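Local coordinates for isomerase/lactonizing enzyme (Agrobacterium tumefaciens, PDB 1RVK), which is of unknown function but belongs to the enolase superfamily, and probably catalyses a magnesium-dependent reaction that begins with proton abstraction next to a carboxylate, at residues R58-V61 against I62-V66; D372-F375 against I376-R380. One frame throughout, in Å; residues are numbered along the deposited sequence.

Contact 1 is the N-cap and first two turns of helix 59-70, and contact 2 is the short helix 373-378 with the residues that flank it, close to the C-terminus. In chain order contact 1 closes before contact 2 opens, and the parallel strands of the C-terminal barrel domain lie in the sequence between them. Their centres lie 23 Å apart and their nearest atoms about 10 Å, without touching. Both reach strand 3-15 of the three-stranded antiparallel sheet, at Val6 and Val8 for contact 1 and at Arg9 and Phe11 for contact 2. The chain's tail thus returns to pack on the N-terminal domain.

Contact 1 (R58-V61 against I62-V66); sequences RPHV and IEKFV
Val61 O takes two backbone donors at once, Phe65 N at 3.0 Å and Val66 N at 3.2 Å. The first has alpha-helical spacing but is bent, its donor above the carbonyl plane; the second lies in that plane, is straighter (N-H...O 164°) and reaches one residue further. It makes 62-66 a wider, pi-type turn within helix 59-70. The Val61 side chain packs on the same two residues: its CG1 branch, placed beside its own carbonyl carbon by a chi1 of -180°, stands 4.1 Å from CD2 of Phe65 and 4.3 Å from CG2 of Val66. The phenyl ring also receives Val61 O at its edge, near its plane. Lys64 CG lies over the centre of one ring face, 3.8 Å above it, and CE2 of Phe65 meets CE1 of the His60 imidazole obliquely at 4.1 Å. On this outer side the extended Lys64 chain runs alongside His60 in the same direction, CD at 3.6 Å from NE2. Helix 59-70 is the first helix after the three-stranded antiparallel sheet of the N-terminal capping domain, as in other mandelate racemase and muconate lactonizing enzymes. Its buried side sets Val66 against Val6 and Ile62 against Val8 of strand 3-15, while Val61 and Val66 both touch Thr100 of helix 98-116. Phe65 packs on Ser92 and Leu96. At the start of the helix Arg58 holds the N-cap position, and its O accepts from Ile62 N in a nearly straight bond; Ile62 CG1 rests against that same oxygen. Pro59 O bonds Glu63 N at 2.8 Å. The carboxylate of Glu63 turns onward to a salt bridge with Lys67, and the Arg58 guanidinium is tied by NH1 to Glu55 O.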
loop_
_atom_site.group_PDB
_atom_site.type_symbol
_atom_site.label_atom_id
_atom_site.label_comp_id
_atom_site.label_asym_id
_atom_site.label_seq_id
_atom_site.Cartn_x
_atom_site.Cartn_y
_atom_site.Cartn_z
ATOM N N ARG A 58 7.187 -1.545 18.814
ATOM C CA ARG A 58 7.328 -1.173 20.218
ATOM C C ARG A 58 8.314 -2.128 20.899
ATOM O O ARG A 58 8.612 -3.206 20.381
ATOM C CB ARG A 58 5.959 -1.189 20.918
ATOM C CG ARG A 58 5.266 -2.550 20.996
ATOM C CD ARG A 58 3.884 -2.394 21.625
ATOM N NE ARG A 58 3.264 -3.673 21.968
ATOM C CZ ARG A 58 2.748 -4.525 21.087
ATOM N NH1 ARG A 58 2.769 -4.247 19.791
ATOM N NH2 ARG A 58 2.204 -5.662 21.508
ATOM N N PRO A 59 8.847 -1.735 22.063
ATOM C CA PRO A 59 9.806 -2.568 22.795
ATOM C C PRO A 59 9.450 -4.044 22.945
ATOM O O PRO A 59 10.305 -4.911 22.748
ATOM C CB PRO A 59 9.919 -1.854 24.135
ATOM C CG PRO A 59 9.796 -0.409 23.727
ATOM C CD PRO A 59 8.623 -0.458 22.767
ATOM N N HIS A 60 8.203 -4.339 23.296
ATOM C CA HIS A 60 7.803 -5.730 23.468
ATOM C C HIS A 60 8.139 -6.591 22.256
ATOM O O HIS A 60 8.664 -7.695 22.397
ATOM C CB HIS A 60 6.304 -5.841 23.762
ATOM C CG HIS A 60 5.814 -7.254 23.845
ATOM N ND1 HIS A 60 5.204 -7.895 22.789
ATOM C CD2 HIS A 60 5.899 -8.168 24.841
ATOM C CE1 HIS A 60 4.934 -9.142 23.129
ATOM N NE2 HIS A 60 5.346 -9.334 24.369
ATOM N N VAL A 61 7.835 -6.080 21.070
ATOM C CA VAL A 61 8.082 -6.809 19.833
ATOM C C VAL A 61 9.561 -6.854 19.475
ATOM O O VAL A 61 10.068 -7.879 19.020
ATOM C CB VAL A 61 7.294 -6.175 18.663
ATOM C CG1 VAL A 61 7.548 -6.946 17.382
ATOM C CG2 VAL A 61 5.808 -6.173 18.990
ATOM N N ILE A 62 10.252 -5.740 19.687
ATOM C CA ILE A 62 11.675 -5.662 19.379
ATOM C C ILE A 62 12.499 -6.592 20.267
ATOM O O ILE A 62 13.335 -7.352 19.784
ATOM C CB ILE A 62 12.206 -4.215 19.557
ATOM C CG1 ILE A 62 11.503 -3.275 18.576
ATOM C CG2 ILE A 62 13.720 -4.184 19.369
ATOM C CD1 ILE A 62 11.713 -3.625 17.112
ATOM N N GLU A 63 12.251 -6.541 21.568
ATOM C CA GLU A 63 13.011 -7.357 22.503
ATOM C C GLU A 63 12.682 -8.841 22.460
ATOM O O GLU A 63 13.580 -9.685 22.472
ATOM C CB GLU A 63 12.814 -6.827 23.925
ATOM C CG GLU A 63 13.220 -5.370 24.084
ATOM C CD GLU A 63 14.703 -5.143 23.845
ATOM O OE1 GLU A 63 15.093 -3.985 23.592
ATOM O OE2 GLU A 63 15.479 -6.119 23.918
ATOM N N LYS A 64 11.397 -9.161 22.396
ATOM C CA LYS A 64 10.975 -10.554 22.394
ATOM C C LYS A 64 11.150 -11.290 21.070
ATOM O O LYS A 64 11.381 -12.499 21.064
ATOM C CB LYS A 64 9.512 -10.650 22.846
ATOM C CG LYS A 64 9.022 -12.074 23.060
ATOM C CD LYS A 64 7.594 -12.097 23.580
ATOM C CE LYS A 64 7.128 -13.519 23.850
ATOM N NZ LYS A 64 5.736 -13.552 24.381
ATOM N N PHE A 65 11.068 -10.572 19.952
ATOM C CA PHE A 65 11.178 -11.222 18.650
ATOM C C PHE A 65 12.276 -10.759 17.696
ATOM O O PHE A 65 13.138 -11.544 17.313
ATOM C CB PHE A 65 9.839 -11.112 17.909
ATOM C CG PHE A 65 8.659 -11.573 18.715
ATOM C CD1 PHE A 65 8.459 -12.928 18.970
ATOM C CD2 PHE A 65 7.755 -10.651 19.234
ATOM C CE1 PHE A 65 7.372 -13.357 19.736
ATOM C CE2 PHE A 65 6.665 -11.072 20.001
ATOM C CZ PHE A 65 6.475 -12.428 20.252
ATOM N N VAL A 66 12.238 -9.488 17.305
ATOM C CA VAL A 66 13.191 -8.970 16.328
ATOM C C VAL A 66 14.674 -9.081 16.666
ATOM O O VAL A 66 15.452 -9.576 15.852
ATOM C CB VAL A 66 12.859 -7.511 15.959
ATOM C CG1 VAL A 66 13.781 -7.030 14.842
ATOM C CG2 VAL A 66 11.403 -7.417 15.510
#

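Contact 2 (D372-F375 against I376-R380)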
loop_
_atom_site.group_PDB
_atom_site.type_symbol
_atom_site.label_atom_id
_atom_site.label_comp_id
_atom_site.label_asym_id
_atom_site.label_seq_id
_atom_site.Cartn_x
_atom_site.Cartn_y
_atom_site.Cartn_z
ATOM N N ASP A 372 15.579 12.810 6.408
ATOM C CA ASP A 372 16.070 14.017 7.065
ATOM C C ASP A 372 16.330 13.614 8.512
ATOM O O ASP A 372 15.477 13.804 9.380
ATOM C CB ASP A 372 15.013 15.126 7.017
ATOM C CG ASP A 372 15.564 16.485 7.439
ATOM O OD1 ASP A 372 16.533 16.525 8.227
ATOM O OD2 ASP A 372 15.017 17.516 6.992
ATOM N N PHE A 373 17.503 13.043 8.766
ATOM C CA PHE A 373 17.853 12.595 10.112
ATOM C C PHE A 373 17.876 13.727 11.133
ATOM O O PHE A 373 17.574 13.517 12.309
ATOM C CB PHE A 373 19.205 11.880 10.098
ATOM C CG PHE A 373 19.211 10.618 9.283
ATOM C CD1 PHE A 373 19.586 10.640 7.943
ATOM C CD2 PHE A 373 18.808 9.412 9.846
ATOM C CE1 PHE A 373 19.561 9.479 7.175
ATOM C CE2 PHE A 373 18.778 8.244 9.087
ATOM C CZ PHE A 373 19.155 8.278 7.747
ATOM N N THR A 374 18.230 14.926 10.681
ATOM C CA THR A 374 18.276 16.081 11.571
ATOM C C THR A 374 16.878 16.423 12.075
ATOM O O THR A 374 16.695 16.715 13.255
ATOM C CB THR A 374 18.872 17.309 10.857
ATOM O OG1 THR A 374 20.218 17.019 10.464
ATOM C CG2 THR A 374 18.864 18.516 11.779
ATOM N N PHE A 375 15.894 16.382 11.182
ATOM C CA PHE A 375 14.519 16.678 11.569
ATOM C C PHE A 375 14.030 15.654 12.588
ATOM O O PHE A 375 13.401 16.002 13.590
ATOM C CB PHE A 375 13.600 16.670 10.341
ATOM C CG PHE A 375 12.138 16.804 10.676
ATOM C CD1 PHE A 375 11.388 15.691 11.042
ATOM C CD2 PHE A 375 11.520 18.051 10.664
ATOM C CE1 PHE A 375 10.043 15.818 11.395
ATOM C CE2 PHE A 375 10.176 18.188 11.016
ATOM C CZ PHE A 375 9.436 17.070 11.382
ATOM N N ILE A 376 14.321 14.385 12.329
ATOM C CA ILE A 376 13.901 13.326 13.229
ATOM C C ILE A 376 14.531 13.516 14.607
ATOM O O ILE A 376 13.871 13.351 15.631
ATOM C CB ILE A 376 14.273 11.947 12.652
ATOM C CG1 ILE A 376 13.451 11.696 11.384
ATOM C CG2 ILE A 376 14.024 10.860 13.684
ATOM C CD1 ILE A 376 13.840 10.445 10.612
ATOM N N ASP A 377 15.805 13.881 14.632
ATOM C CA ASP A 377 16.487 14.091 15.900
ATOM C C ASP A 377 15.898 15.279 16.661
ATOM O O ASP A 377 15.810 15.259 17.886
ATOM C CB ASP A 377 17.980 14.314 15.662
ATOM C CG ASP A 377 18.760 14.427 16.953
ATOM O OD1 ASP A 377 18.696 13.481 17.767
ATOM O OD2 ASP A 377 19.435 15.460 17.155
ATOM N N ASN A 378 15.487 16.310 15.931
ATOM C CA ASN A 378 14.916 17.509 16.546
ATOM C C ASN A 378 13.464 17.346 16.981
ATOM O O ASN A 378 12.919 18.208 17.672
ATOM C CB ASN A 378 15.014 18.689 15.576
ATOM C CG ASN A 378 16.428 19.212 15.434
ATOM O OD1 ASN A 378 16.744 19.936 14.487
ATOM N ND2 ASN A 378 17.287 18.859 16.383
ATOM N N ASN A 379 12.840 16.242 16.586
ATOM C CA ASN A 379 11.442 16.006 16.924
ATOM C C ASN A 379 11.200 14.654 17.591
ATOM O O ASN A 379 10.113 14.085 17.487
ATOM C CB ASN A 379 10.599 16.129 15.654
ATOM C CG ASN A 379 10.546 17.555 15.129
ATOM O OD1 ASN A 379 9.737 18.363 15.583
ATOM N ND2 ASN A 379 11.419 17.874 14.180
ATOM N N ARG A 380 12.212 14.152 18.290
ATOM C CA ARG A 380 12.108 12.867 18.968
ATOM C C ARG A 380 11.084 12.881 20.096
ATOM O O ARG A 380 10.835 13.916 20.718
ATOM C CB ARG A 380 13.473 12.451 19.532
ATOM C CG ARG A 380 14.520 12.100 18.477
ATOM C CD ARG A 380 14.130 10.854 17.685
ATOM N NE ARG A 380 13.973 9.686 18.548
ATOM C CZ ARG A 380 14.982 9.030 19.112
ATOM N NH1 ARG A 380 14.740 7.981 19.889
ATOM N NH2 ARG A 380 16.233 9.407 18.886
#
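Asn379 folds its amide back over the Phe375 ring, ND2 standing 3.3 Å above the centre of one face, with ring and amide planes 29° apart. The same nitrogen donates to Phe375 O at 2.8 Å in a straight bond (167°) that lies close to the amide plane, a grip that probably fixes the amide's rotation over the phenyl group. The CG of Phe375 stands anti to the backbone N and beside the carbonyl carbon (chi1 173°), which sets the ring near the carbonyl that Asn379 grips. The Phe375 side chain also touches Asp344 and Tyr345. The pair lies at the C-terminal part of helix 373-378, a short helix against the antiparallel sheet of the N-terminal domain; past it, Arg380 NE bonds Val10 O of strand 3-15. Its other end is N-capped by Asp372, whose OD1 accepts from Phe375 N at 3.0 Å, from above the carboxylate plane. The packed side of the helix is Ile376, buried against Phe11 and Met37, with CG1 3.5 Å from Asp372 O; Phe373 lies on Met37 and meets His49 edge-to-face. By contrast, the solvent side is loose. Thr374 and Asn378 lie side by side there, CG2 and OD1 3.7 Å apart, joined through the backbone bond from Asn378 N to Thr374 O. Asp377 sends its carboxylate away from the preceding turn.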